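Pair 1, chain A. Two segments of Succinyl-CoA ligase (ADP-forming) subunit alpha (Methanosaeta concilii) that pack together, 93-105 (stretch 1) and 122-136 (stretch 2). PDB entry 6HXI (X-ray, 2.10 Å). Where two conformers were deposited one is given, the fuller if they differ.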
# COMPACT_ATOMS: atom_id res chain seq x y z
N ALA A 93 -39.03 24.28 -7.95
CA ALA A 93 -40.05 23.95 -8.94
C ALA A 93 -40.28 25.06 -9.96
O ALA A 93 -40.33 24.75 -11.15
CB ALA A 93 -41.35 23.60 -8.24
N PHE A 94 -40.37 26.34 -9.52
CA PHE A 94 -40.58 27.45 -10.45
C PHE A 94 -39.45 27.63 -11.46
O PHE A 94 -39.71 27.61 -12.65
CB PHE A 94 -40.85 28.76 -9.70
CG PHE A 94 -41.15 29.97 -10.57
CD1 PHE A 94 -42.41 30.16 -11.12
CD2 PHE A 94 -40.18 30.95 -10.78
CE1 PHE A 94 -42.68 31.28 -11.91
CE2 PHE A 94 -40.46 32.07 -11.56
CZ PHE A 94 -41.71 32.23 -12.12
N GLU A 95 -38.22 27.84 -10.98
CA GLU A 95 -37.06 28.07 -11.84
C GLU A 95 -36.86 26.96 -12.89
O GLU A 95 -36.62 27.26 -14.06
CB GLU A 95 -35.79 28.26 -11.00
CG GLU A 95 -35.63 29.64 -10.39
CD GLU A 95 -34.21 30.21 -10.36
OE1 GLU A 95 -34.07 31.46 -10.42
OE2 GLU A 95 -33.25 29.41 -10.31
N THR A 96 -36.97 25.70 -12.47
CA THR A 96 -36.78 24.52 -13.33
C THR A 96 -37.94 24.37 -14.34
O THR A 96 -37.67 24.12 -15.51
CB THR A 96 -36.50 23.27 -12.49
OG1 THR A 96 -37.63 23.00 -11.65
CG2 THR A 96 -35.22 23.43 -11.61
N THR A 97 -39.19 24.59 -13.92
CA THR A 97 -40.35 24.53 -14.85
C THR A 97 -40.26 25.64 -15.90
O THR A 97 -40.47 25.38 -17.08
CB THR A 97 -41.68 24.62 -14.10
OG1 THR A 97 -41.73 23.58 -13.12
CG2 THR A 97 -42.87 24.50 -15.04
N MET A 98 -39.90 26.86 -15.45
CA MET A 98 -39.74 28.01 -16.31
C MET A 98 -38.65 27.78 -17.34
O MET A 98 -38.86 28.06 -18.53
CB MET A 98 -39.54 29.30 -15.49
CG MET A 98 -40.79 29.75 -14.73
SD MET A 98 -42.17 30.25 -15.78
CE MET A 98 -41.56 31.86 -16.40
N GLU A 99 -37.52 27.19 -16.91
CA GLU A 99 -36.42 26.83 -17.82
C GLU A 99 -36.87 25.78 -18.85
O GLU A 99 -36.59 25.93 -20.03
CB GLU A 99 -35.19 26.37 -17.03
CG GLU A 99 -33.91 26.37 -17.84
CD GLU A 99 -32.66 25.97 -17.07
OE1 GLU A 99 -31.54 26.24 -17.57
OE2 GLU A 99 -32.80 25.41 -15.95
N ALA A 100 -37.59 24.73 -18.42
CA ALA A 100 -38.11 23.71 -19.33
C ALA A 100 -39.11 24.30 -20.34
O ALA A 100 -39.07 23.92 -21.52
CB ALA A 100 -38.75 22.59 -18.55
N LEU A 101 -40.01 25.23 -19.88
CA LEU A 101 -41.02 25.88 -20.74
C LEU A 101 -40.36 26.77 -21.82
O LEU A 101 -40.89 26.90 -22.92
CB LEU A 101 -42.05 26.69 -19.90
CG LEU A 101 -43.06 25.92 -19.02
CD1 LEU A 101 -43.87 26.87 -18.14
CD2 LEU A 101 -44.04 25.08 -19.86
N LYS A 102 -39.21 27.36 -21.51
CA LYS A 102 -38.44 28.19 -22.43
C LYS A 102 -37.74 27.35 -23.53
O LYS A 102 -37.35 27.91 -24.56
CB LYS A 102 -37.46 29.11 -21.67
CG LYS A 102 -38.17 30.28 -20.98
CD LYS A 102 -37.42 30.82 -19.77
CE LYS A 102 -38.29 31.72 -18.91
NZ LYS A 102 -37.60 32.16 -17.66
N GLU A 103 -37.63 26.03 -23.33
CA GLU A 103 -37.07 25.09 -24.31
C GLU A 103 -38.10 24.85 -25.41
O GLU A 103 -39.23 24.45 -25.09
CB GLU A 103 -36.70 23.74 -23.66
CG GLU A 103 -35.44 23.76 -22.82
CD GLU A 103 -34.17 24.19 -23.52
OE1 GLU A 103 -33.94 23.77 -24.68
OE2 GLU A 103 -33.41 24.99 -22.91
N ASP A 104 -37.71 25.05 -26.68
CA ASP A 104 -38.58 24.88 -27.84
C ASP A 104 -39.11 23.46 -28.04
O ASP A 104 -40.20 23.29 -28.59
CB ASP A 104 -37.86 25.36 -29.13
CG ASP A 104 -37.55 26.84 -29.17
OD1 ASP A 104 -38.40 27.64 -28.69
OD2 ASP A 104 -36.47 27.21 -29.69
N THR A 105 -38.36 22.44 -27.58
CA THR A 105 -38.73 21.03 -27.73
C THR A 105 -39.64 20.49 -26.63
O THR A 105 -40.27 19.46 -26.84
CB THR A 105 -37.48 20.17 -27.88
OG1 THR A 105 -36.63 20.39 -26.75
CG2 THR A 105 -36.73 20.44 -29.21
N ARG A 122 -49.37 30.80 -10.87
CA ARG A 122 -50.07 31.68 -11.81
C ARG A 122 -49.12 32.10 -12.95
O ARG A 122 -49.53 32.10 -14.11
CB ARG A 122 -50.58 32.94 -11.10
CG ARG A 122 -51.80 32.73 -10.24
CD ARG A 122 -52.47 34.05 -9.91
NE ARG A 122 -51.67 34.88 -8.99
CZ ARG A 122 -51.70 34.76 -7.67
NH1 ARG A 122 -50.95 35.56 -6.91
NH2 ARG A 122 -52.50 33.88 -7.08
N VAL A 123 -47.86 32.42 -12.62
CA VAL A 123 -46.84 32.80 -13.63
C VAL A 123 -46.50 31.59 -14.54
O VAL A 123 -46.34 31.79 -15.74
CB VAL A 123 -45.59 33.49 -13.03
CG1 VAL A 123 -44.50 33.68 -14.09
CG2 VAL A 123 -45.97 34.82 -12.39
N MET A 124 -46.47 30.36 -13.98
CA MET A 124 -46.21 29.15 -14.77
C MET A 124 -47.37 28.86 -15.72
O MET A 124 -47.14 28.59 -16.90
CB MET A 124 -45.93 27.94 -13.87
CG MET A 124 -44.60 28.05 -13.15
SD MET A 124 -44.07 26.57 -12.26
CE MET A 124 -45.17 26.57 -10.88
N ALA A 125 -48.63 28.95 -15.21
CA ALA A 125 -49.88 28.75 -15.94
C ALA A 125 -49.98 29.71 -17.10
O ALA A 125 -50.26 29.26 -18.21
CB ALA A 125 -51.08 28.91 -15.02
N ALA A 126 -49.73 31.02 -16.85
CA ALA A 126 -49.77 32.07 -17.87
C ALA A 126 -48.65 31.85 -18.92
O ALA A 126 -48.91 32.01 -20.12
CB ALA A 126 -49.62 33.42 -17.21
N THR A 127 -47.44 31.46 -18.48
CA THR A 127 -46.31 31.17 -19.37
C THR A 127 -46.69 30.01 -20.28
O THR A 127 -46.49 30.09 -21.49
CB THR A 127 -45.02 30.92 -18.56
OG1 THR A 127 -44.68 32.12 -17.88
CG2 THR A 127 -43.83 30.52 -19.42
N ALA A 128 -47.32 28.97 -19.72
CA ALA A 128 -47.78 27.79 -20.45
C ALA A 128 -48.80 28.15 -21.51
O ALA A 128 -48.63 27.76 -22.67
CB ALA A 128 -48.33 26.75 -19.48
N ARG A 129 -49.82 28.93 -21.14
CA ARG A 129 -50.90 29.36 -22.04
C ARG A 129 -50.37 30.22 -23.20
O ARG A 129 -50.76 29.98 -24.34
CB ARG A 129 -52.06 30.05 -21.27
CG ARG A 129 -52.77 29.09 -20.29
CD ARG A 129 -53.94 29.70 -19.53
NE ARG A 129 -53.97 29.32 -18.11
CZ ARG A 129 -54.43 28.17 -17.62
NH1 ARG A 129 -54.42 27.94 -16.32
NH2 ARG A 129 -54.91 27.23 -18.44
N LYS A 130 -49.44 31.15 -22.91
CA LYS A 130 -48.81 32.04 -23.89
C LYS A 130 -48.01 31.26 -24.95
O LYS A 130 -48.04 31.63 -26.12
CB LYS A 130 -47.91 33.06 -23.16
CG LYS A 130 -47.35 34.19 -24.03
CD LYS A 130 -46.26 34.94 -23.28
CE LYS A 130 -45.19 35.53 -24.18
NZ LYS A 130 -44.25 34.50 -24.69
N LEU A 131 -47.31 30.18 -24.54
CA LEU A 131 -46.47 29.35 -25.41
C LEU A 131 -47.17 28.08 -25.96
O LEU A 131 -46.49 27.24 -26.56
CB LEU A 131 -45.21 28.93 -24.64
CG LEU A 131 -44.31 30.01 -24.06
CD1 LEU A 131 -43.35 29.39 -23.07
CD2 LEU A 131 -43.55 30.76 -25.15
N ASP A 132 -48.50 27.95 -25.76
CA ASP A 132 -49.31 26.78 -26.16
C ASP A 132 -48.74 25.44 -25.57
O ASP A 132 -48.68 24.40 -26.24
CB ASP A 132 -49.52 26.72 -27.69
CG ASP A 132 -50.88 26.16 -28.08
OD1 ASP A 132 -51.05 24.90 -28.03
OD2 ASP A 132 -51.79 26.97 -28.37
N LYS A 133 -48.29 25.51 -24.31
CA LYS A 133 -47.71 24.38 -23.60
C LYS A 133 -48.63 23.94 -22.45
O LYS A 133 -49.68 24.55 -22.25
CB LYS A 133 -46.29 24.72 -23.16
CG LYS A 133 -45.36 24.84 -24.36
CD LYS A 133 -43.95 25.25 -24.04
CE LYS A 133 -43.24 25.55 -25.34
NZ LYS A 133 -41.78 25.47 -25.17
N ILE A 134 -48.31 22.83 -21.78
CA ILE A 134 -49.16 22.33 -20.68
C ILE A 134 -48.37 22.16 -19.39
O ILE A 134 -47.28 21.60 -19.41
CB ILE A 134 -49.95 21.03 -21.09
CG1 ILE A 134 -51.00 21.34 -22.19
CG2 ILE A 134 -50.62 20.32 -19.90
CD1 ILE A 134 -50.55 20.95 -23.59
N VAL A 135 -48.93 22.66 -18.27
CA VAL A 135 -48.34 22.45 -16.96
C VAL A 135 -49.36 21.64 -16.14
O VAL A 135 -50.47 22.11 -15.91
CB VAL A 135 -47.86 23.73 -16.20
CG1 VAL A 135 -47.41 23.40 -14.78
CG2 VAL A 135 -46.73 24.41 -16.95
N ILE A 136 -48.99 20.41 -15.75
CA ILE A 136 -49.82 19.57 -14.90
C ILE A 136 -49.20 19.74 -13.52
O ILE A 136 -48.02 19.47 -13.33
CB ILE A 136 -49.91 18.08 -15.36
CG1 ILE A 136 -50.68 17.97 -16.71
CG2 ILE A 136 -50.61 17.22 -14.31
CD1 ILE A 136 -50.03 17.09 -17.67

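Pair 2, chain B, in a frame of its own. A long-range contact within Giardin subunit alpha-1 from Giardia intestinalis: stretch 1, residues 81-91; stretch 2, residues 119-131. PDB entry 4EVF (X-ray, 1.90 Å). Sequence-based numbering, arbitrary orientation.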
# COMPACT_ATOMS: atom_id res chain seq x y z
N HIS B 81 -0.03 -9.30 7.45
CA HIS B 81 1.01 -8.25 7.46
C HIS B 81 0.85 -7.36 8.69
O HIS B 81 1.84 -7.01 9.35
CB HIS B 81 0.92 -7.39 6.21
CG HIS B 81 1.47 -8.04 4.98
ND1 HIS B 81 2.54 -8.90 5.00
CD2 HIS B 81 1.09 -7.93 3.68
CE1 HIS B 81 2.80 -9.31 3.76
NE2 HIS B 81 1.93 -8.73 2.95
N ILE B 82 -0.39 -6.98 8.99
CA ILE B 82 -0.68 -6.14 10.15
C ILE B 82 -0.38 -6.85 11.48
O ILE B 82 0.15 -6.25 12.41
CB ILE B 82 -2.14 -5.65 10.11
CG1 ILE B 82 -2.35 -4.70 8.92
CG2 ILE B 82 -2.53 -5.00 11.43
CD1 ILE B 82 -3.78 -4.20 8.77
N ARG B 83 -0.74 -8.13 11.56
CA ARG B 83 -0.35 -8.96 12.68
C ARG B 83 1.17 -8.96 12.84
O ARG B 83 1.71 -8.73 13.93
CB ARG B 83 -0.82 -10.40 12.43
CG ARG B 83 -1.77 -10.93 13.49
CD ARG B 83 -1.14 -10.98 14.87
NE ARG B 83 -2.16 -11.02 15.90
CZ ARG B 83 -2.33 -12.03 16.75
NH1 ARG B 83 -1.52 -13.09 16.70
NH2 ARG B 83 -3.29 -11.98 17.66
N ASP B 84 1.87 -9.25 11.74
CA ASP B 84 3.33 -9.28 11.75
C ASP B 84 3.92 -7.95 12.25
O ASP B 84 4.86 -7.94 13.06
CB ASP B 84 3.85 -9.56 10.34
CG ASP B 84 3.58 -10.99 9.89
OD1 ASP B 84 4.03 -11.33 8.78
OD2 ASP B 84 2.93 -11.76 10.64
N ALA B 85 3.37 -6.84 11.76
CA ALA B 85 3.86 -5.52 12.14
C ALA B 85 3.68 -5.28 13.64
O ALA B 85 4.36 -4.44 14.21
CB ALA B 85 3.16 -4.42 11.34
N LEU B 86 2.78 -6.03 14.27
CA LEU B 86 2.47 -5.85 15.68
C LEU B 86 3.12 -6.92 16.56
O LEU B 86 3.16 -6.77 17.78
CB LEU B 86 0.95 -5.86 15.93
CG LEU B 86 0.16 -4.66 15.39
CD1 LEU B 86 -1.36 -4.90 15.46
CD2 LEU B 86 0.55 -3.38 16.10
N SER B 87 3.61 -7.99 15.93
CA SER B 87 4.12 -9.15 16.67
C SER B 87 5.35 -8.82 17.52
O SER B 87 5.52 -9.37 18.61
CB SER B 87 4.39 -10.33 15.72
OG SER B 87 5.36 -10.00 14.74
N GLY B 88 6.21 -7.93 17.03
CA GLY B 88 7.39 -7.50 17.77
C GLY B 88 7.37 -6.00 18.01
O GLY B 88 6.32 -5.41 18.25
N ARG B 89 8.54 -5.38 17.94
CA ARG B 89 8.64 -3.92 17.96
C ARG B 89 7.78 -3.37 16.82
O ARG B 89 7.85 -3.88 15.70
CB ARG B 89 10.09 -3.53 17.74
CG ARG B 89 10.53 -2.22 18.33
CD ARG B 89 12.07 -2.17 18.33
NE ARG B 89 12.58 -3.43 17.77
CZ ARG B 89 13.76 -3.57 17.18
NH1 ARG B 89 14.57 -2.53 17.07
NH2 ARG B 89 14.11 -4.75 16.69
N ASN B 90 6.99 -2.34 17.09
CA ASN B 90 6.07 -1.85 16.05
C ASN B 90 6.79 -1.56 14.73
O ASN B 90 7.75 -0.80 14.70
CB ASN B 90 5.33 -0.60 16.52
CG ASN B 90 4.37 -0.87 17.69
OD1 ASN B 90 3.91 -1.99 17.90
ND2 ASN B 90 4.07 0.18 18.44
N ASP B 91 6.31 -2.15 13.63
CA ASP B 91 6.92 -1.93 12.32
C ASP B 91 6.28 -0.73 11.63
O ASP B 91 5.30 -0.88 10.91
CB ASP B 91 6.80 -3.20 11.45
CG ASP B 91 7.71 -3.16 10.21
OD1 ASP B 91 8.05 -2.05 9.73
OD2 ASP B 91 8.08 -4.25 9.69
N LYS B 119 -9.27 -13.93 15.99
CA LYS B 119 -10.33 -13.83 16.99
C LYS B 119 -10.08 -12.64 17.92
O LYS B 119 -10.29 -12.72 19.13
CB LYS B 119 -10.45 -15.12 17.80
CG LYS B 119 -11.37 -16.19 17.19
CD LYS B 119 -10.99 -16.54 15.76
CE LYS B 119 -11.77 -17.75 15.24
NZ LYS B 119 -13.22 -17.69 15.61
N LYS B 120 -9.61 -11.54 17.33
CA LYS B 120 -9.38 -10.29 18.05
C LYS B 120 -9.80 -9.14 17.13
O LYS B 120 -9.80 -9.29 15.91
CB LYS B 120 -7.89 -10.14 18.40
CG LYS B 120 -7.30 -11.31 19.18
N PRO B 121 -10.19 -8.00 17.72
CA PRO B 121 -10.51 -6.83 16.90
C PRO B 121 -9.23 -6.13 16.48
O PRO B 121 -8.41 -5.77 17.34
CB PRO B 121 -11.30 -5.93 17.86
CG PRO B 121 -11.62 -6.80 19.05
CD PRO B 121 -10.50 -7.77 19.14
N LEU B 122 -9.07 -5.94 15.17
CA LEU B 122 -7.84 -5.39 14.60
C LEU B 122 -7.48 -4.03 15.20
O LEU B 122 -6.38 -3.83 15.69
CB LEU B 122 -7.96 -5.28 13.07
CG LEU B 122 -6.71 -5.03 12.22
CD1 LEU B 122 -7.04 -5.21 10.75
CD2 LEU B 122 -6.09 -3.65 12.45
N VAL B 123 -8.42 -3.09 15.16
CA VAL B 123 -8.15 -1.73 15.59
C VAL B 123 -7.76 -1.68 17.06
O VAL B 123 -6.87 -0.94 17.45
CB VAL B 123 -9.35 -0.81 15.37
CG1 VAL B 123 -9.05 0.58 15.92
CG2 VAL B 123 -9.70 -0.74 13.89
N GLU B 124 -8.46 -2.48 17.87
CA GLU B 124 -8.16 -2.60 19.30
C GLU B 124 -6.73 -3.10 19.53
O GLU B 124 -5.99 -2.52 20.32
CB GLU B 124 -9.18 -3.53 19.95
CG GLU B 124 -9.41 -3.28 21.42
CD GLU B 124 -10.81 -3.70 21.86
OE1 GLU B 124 -10.94 -4.25 22.97
OE2 GLU B 124 -11.77 -3.47 21.10
N ASP B 125 -6.36 -4.18 18.84
CA ASP B 125 -5.00 -4.72 18.89
C ASP B 125 -3.96 -3.68 18.46
O ASP B 125 -2.88 -3.59 19.04
CB ASP B 125 -4.86 -5.93 17.97
CG ASP B 125 -5.08 -7.25 18.69
OD1 ASP B 125 -5.52 -7.24 19.87
OD2 ASP B 125 -4.80 -8.31 18.07
N PHE B 126 -4.29 -2.92 17.43
CA PHE B 126 -3.41 -1.89 16.90
C PHE B 126 -3.17 -0.80 17.94
O PHE B 126 -2.03 -0.52 18.31
CB PHE B 126 -3.99 -1.29 15.62
CG PHE B 126 -3.04 -0.43 14.86
CD1 PHE B 126 -2.98 0.93 15.09
CD2 PHE B 126 -2.20 -0.99 13.91
CE1 PHE B 126 -2.10 1.74 14.38
CE2 PHE B 126 -1.32 -0.19 13.19
CZ PHE B 126 -1.27 1.18 13.43
N MET B 127 -4.24 -0.17 18.40
CA MET B 127 -4.10 0.93 19.36
C MET B 127 -3.46 0.47 20.68
O MET B 127 -2.77 1.25 21.34
CB MET B 127 -5.43 1.64 19.61
CG MET B 127 -6.06 2.27 18.37
SD MET B 127 -4.94 3.31 17.41
CE MET B 127 -4.49 4.58 18.59
N LYS B 128 -3.70 -0.78 21.05
CA LYS B 128 -3.06 -1.38 22.21
C LYS B 128 -1.55 -1.18 22.15
O LYS B 128 -0.92 -0.71 23.11
CB LYS B 128 -3.40 -2.88 22.26
CG LYS B 128 -2.57 -3.73 23.22
CD LYS B 128 -2.83 -5.22 22.95
CE LYS B 128 -1.74 -6.12 23.54
NZ LYS B 128 -1.75 -6.12 25.03
N ASP B 129 -0.97 -1.50 21.01
CA ASP B 129 0.48 -1.54 20.88
C ASP B 129 1.07 -0.21 20.44
O ASP B 129 2.25 0.04 20.61
CB ASP B 129 0.91 -2.65 19.91
CG ASP B 129 1.07 -4.01 20.60
OD1 ASP B 129 1.02 -4.07 21.85
OD2 ASP B 129 1.27 -5.02 19.89
N VAL B 130 0.23 0.64 19.87
CA VAL B 130 0.67 1.94 19.36
C VAL B 130 0.46 3.10 20.35
O VAL B 130 1.27 4.03 20.40
CB VAL B 130 0.01 2.25 18.00
CG1 VAL B 130 0.08 3.72 17.69
CG2 VAL B 130 0.66 1.42 16.89
N GLY B 131 -0.61 3.05 21.14
CA GLY B 131 -0.86 4.12 22.11
C GLY B 131 -1.37 5.40 21.47
O GLY B 131 -1.68 5.43 20.28

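Both pairs set two helices side by side, running the same way. In pair 1, helix 93-102 packs on helix 122-130 with 5° between their directions. In pair 2, helix 81-87 packs on helix 122-130 at 23°. The closest approach of the axes is 10.5 Å in each. Fourteen central residues superpose on N, CA and C with an RMSD of 1.0 Å. Pair 1 buries 576 Å² between its stretches and pair 2 buries 419 Å².

A:Leu101 is matched by B:Leu86, the same residue type at an inward position. Both leucines have chi1 m and chi2 t, and each is the residue of its pair most covered by the other stretch. A:Leu101 CD1 lies 3.9 Å from A:Met124 O and 3.9 Å from A:Thr127 CG2. A:Leu101 CD1 also reaches A:Val135 CG2 at 4.0 Å, so this leucine touches the strand as well as the helix. B:Leu86 CD1 lies 3.9 Å from B:Phe126 CA, and B:Leu86 CD2 is 4.3 Å from B:Phe126 CD2.

B:Phe126 matches A:Ala128. The alanine adds little: its closest contact with the leucine is through its backbone, A:Ala128 N to A:Leu101 CD1 at 4.3 Å. The phenylalanine instead brings its ring to the leucine.

A:Thr97 matches B:Ile82, and A:Met124 matches B:Leu122. In pair 1 the methionine is a knob among A:Ala93, A:Phe94, A:Thr97 and A:Met98. A:Met124 SD is 3.6 Å from A:Thr97 CB. The threonine hydroxyl is turned back to its own helix, where A:Thr97 OG1 donates to A:Ala93 O at 2.7 Å. Pair 2 fills the same place with two branched aliphatic side chains, B:Ile82 CD1 and B:Leu122 CD1, 3.9 Å apart.

A:Met98 matches B:Arg83, and A:Thr127 matches B:Asp125. The CA-to-CB bonds of A:Met98 and B:Arg83 point sideways, but both side chains end nearer the other stretch. In pair 1, A:Met98 CE meets A:Thr127 OG1 at 3.5 Å. A:Thr127 OG1 donates to A:Val123 O at 2.7 Å, within its own helix. Pair 2 puts opposite charges here. B:Arg83 NH2 and B:Asp125 OD2 form a long salt bridge at 4.0 Å, with the carboxylate oxygen at the edge of the guanidinium.

A:Leu131 matches B:Asp129, and their side-chain centres fall 0.4 Å apart. Both point toward the first stretch. A:Leu131 CD1 is 3.5 Å from A:Leu101 O and 4.4 Å from A:Leu101 CB. B:Asp129 CB is 3.9 Å from B:Leu86 CD2. B:Asp129 OD2 lies 3.3 Å from B:Leu86 O, but both are acceptors and no hydrogen bond forms.

Hydrogen bonds also join the stretches in both pairs; their donors, A:Lys133 and B:Asn90, have no counterpart in the superposition. In pair 1, A:Lys133 NZ donates to A:Leu101 O at 2.8 Å. In pair 2, B:Asn90 ND2 donates to B:Asp129 O at 2.8 Å, nearly straight at 174°. The donor comes from the second stretch in pair 1 and the first in pair 2.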